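Local coordinates for amino acid amide racemase (PDB 6GIO), which belongs to the class-III aminotransferase family of fold-type I enzymes and binds pyridoxal-5'-phosphate in a dimer, at residues 109-112 against 113-116. Numbering follows the deposited sequence.
Sequences GHSG and SDAN. With PLP (pyridoxal-5'-phosphate), chain G.
Ser111, the N-cap of helix 112-127, and Asp114 form a capping box across the first turn. Ser111 OG, turned between its own backbone N and carbonyl carbon (chi1 69°), accepts a hydrogen bond from Asp114 N at 3.0 Å; in return the Asp114 carboxylate reaches back to the loop, where OD1 takes a weak hydrogen bond from Ser111 N at 3.2 Å. The same carboxylate extends one residue further: Asp114 OD2 accepts a hydrogen bond from His110 N with its syn lone pair (2.8 Å, N-H...O 161°). The imidazole plane of His110 is 55° from that of the carboxylate, and it is His110 CB that comes nearest, 3.4 Å from Asp114 OD2. Ser111 OG is also hydrogen-bonded to Gln294 NE2 of the second subunit, which ties the cap to the dimer interface.

The capped helix start presents its amides to the phosphate of pyridoxal-5'-phosphate. Gly112 N donates to PLP O1P at 3.1 Å and Ser113 N to PLP O3P at 2.9 Å, and the helix dipole probably helps to hold the negative charge. The loop runs from strand 104-109, an outermost strand of its sheet within this chain, into helix 112-127; Ala115 packs on strands 262-265 and 276-281, and Ser276 OG is hydrogen-bonded to Asp114 OD1.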
ATOM      1  N   GLY C 109      -4.626   5.185  -3.455  1.00 17.61           N
ATOM      2  CA  GLY C 109      -3.673   4.144  -3.073  1.00 17.17           C
ATOM      3  C   GLY C 109      -4.011   3.666  -1.693  1.00 17.43           C
ATOM      4  O   GLY C 109      -5.152   3.842  -1.239  1.00 17.89           O
ATOM      5  N   HIS C 110      -3.048   3.031  -1.045  1.00 17.23           N
ATOM      6  CA  HIS C 110      -3.280   2.450   0.287  1.00 18.86           C
ATOM      7  C   HIS C 110      -2.625   3.146   1.416  1.00 19.92           C
ATOM      8  O   HIS C 110      -2.969   2.876   2.567  1.00 23.88           O
ATOM      9  CB  HIS C 110      -2.728   1.050   0.323  1.00 18.16           C
ATOM     10  CG  HIS C 110      -3.239   0.201  -0.764  1.00 16.23           C
ATOM     11  ND1 HIS C 110      -4.585  -0.082  -0.901  1.00 16.56           N
ATOM     12  CD2 HIS C 110      -2.603  -0.440  -1.769  1.00 15.64           C
ATOM     13  CE1 HIS C 110      -4.743  -0.897  -1.927  1.00 16.54           C
ATOM     14  NE2 HIS C 110      -3.565  -1.100  -2.490  1.00 15.88           N
ATOM     15  N   SER C 111      -1.637   3.994   1.122  1.00 21.48           N
ATOM     16  CA  SER C 111      -0.781   4.552   2.177  1.00 22.55           C
ATOM     17  C   SER C 111      -0.222   5.925   1.815  1.00 22.42           C
ATOM     18  O   SER C 111      -0.205   6.304   0.661  1.00 21.75           O
ATOM     19  CB  SER C 111       0.395   3.604   2.542  1.00 23.09           C
ATOM     20  OG  SER C 111       1.404   3.454   1.502  1.00 23.30           O
ATOM     21  N   GLY C 112       0.229   6.665   2.819  1.00 22.48           N
ATOM     22  CA  GLY C 112       0.971   7.922   2.564  1.00 23.17           C
ATOM     23  C   GLY C 112       2.209   7.673   1.705  1.00 21.43           C
ATOM     24  O   GLY C 112       2.506   8.432   0.774  1.00 20.91           O
ATOM     25  N   SER C 113       2.900   6.573   1.989  1.00 20.75           N
ATOM     26  CA  SER C 113       4.115   6.189   1.268  1.00 20.96           C
ATOM     27  C   SER C 113       3.895   5.918  -0.180  1.00 20.61           C
ATOM     28  O   SER C 113       4.723   6.318  -0.991  1.00 23.05           O
ATOM     29  CB  SER C 113       4.740   4.911   1.874  1.00 22.79           C
ATOM     30  OG  SER C 113       5.005   5.123   3.267  1.00 25.57           O
ATOM     31  N   ASP C 114       2.838   5.197  -0.528  1.00 19.48           N
ATOM     32  CA  ASP C 114       2.576   4.892  -1.947  1.00 20.15           C
ATOM     33  C   ASP C 114       2.033   6.148  -2.713  1.00 20.71           C
ATOM     34  O   ASP C 114       2.323   6.338  -3.911  1.00 18.64           O
ATOM     35  CB  ASP C 114       1.772   3.570  -2.164  1.00 21.13           C
ATOM     36  CG  ASP C 114       0.234   3.631  -1.831  1.00 22.46           C
ATOM     37  OD1 ASP C 114      -0.385   4.693  -1.788  1.00 24.65           O
ATOM     38  OD2 ASP C 114      -0.383   2.526  -1.697  1.00 23.79           O
ATOM     39  N   ALA C 115       1.353   7.025  -1.974  1.00 19.42           N
ATOM     40  CA  ALA C 115       0.807   8.276  -2.536  1.00 19.91           C
ATOM     41  C   ALA C 115       1.912   9.245  -2.862  1.00 20.86           C
ATOM     42  O   ALA C 115       1.898   9.892  -3.944  1.00 20.92           O
ATOM     43  CB  ALA C 115      -0.213   8.890  -1.590  1.00 19.43           C
ATOM     44  N   ASN C 116       2.888   9.361  -1.972  1.00 19.71           N
ATOM     45  CA  ASN C 116       4.034  10.211  -2.279  1.00 22.00           C
ATOM     46  C   ASN C 116       4.971   9.582  -3.335  1.00 21.90           C
ATOM     47  O   ASN C 116       5.632  10.302  -4.108  1.00 21.07           O
ATOM     48  CB  ASN C 116       4.837  10.595  -1.014  1.00 22.80           C
ATOM     49  CG  ASN C 116       4.142  11.636  -0.163  1.00 24.26           C
ATOM     50  OD1 ASN C 116       3.961  11.442   1.051  1.00 25.46           O
ATOM     51  ND2 ASN C 116       3.726  12.735  -0.784  1.00 21.33           N
TER
HETATM   52  N1  PLP G 501       3.579  11.746   4.775  1.00 32.40           N
HETATM   53  C2  PLP G 501       3.386  12.211   6.035  1.00 35.26           C
HETATM   54  C2A PLP G 501       3.412  13.671   6.367  1.00 35.39           C
HETATM   55  C3  PLP G 501       3.156  11.271   7.161  1.00 34.50           C
HETATM   56  O3  PLP G 501       2.976  11.745   8.400  1.00 35.47           O
HETATM   57  C4  PLP G 501       3.092   9.818   6.907  1.00 35.56           C
HETATM   58  C4A PLP G 501       2.844   8.866   8.032  1.00 34.77           C
HETATM   59  C5  PLP G 501       3.305   9.416   5.472  1.00 34.45           C
HETATM   60  C6  PLP G 501       3.538  10.415   4.501  1.00 34.88           C
HETATM   61  C5A PLP G 501       3.325   7.943   5.098  1.00 34.56           C
HETATM   62  O4P PLP G 501       2.161   7.204   5.490  1.00 34.82           O
HETATM   63  P   PLP G 501       2.201   5.616   5.643  1.00 32.20           P
HETATM   64  O1P PLP G 501       0.751   5.261   5.536  1.00 34.92           O
HETATM   65  O2P PLP G 501       2.788   5.319   7.011  1.00 30.35           O
HETATM   66  O3P PLP G 501       3.016   5.110   4.461  1.00 33.25           O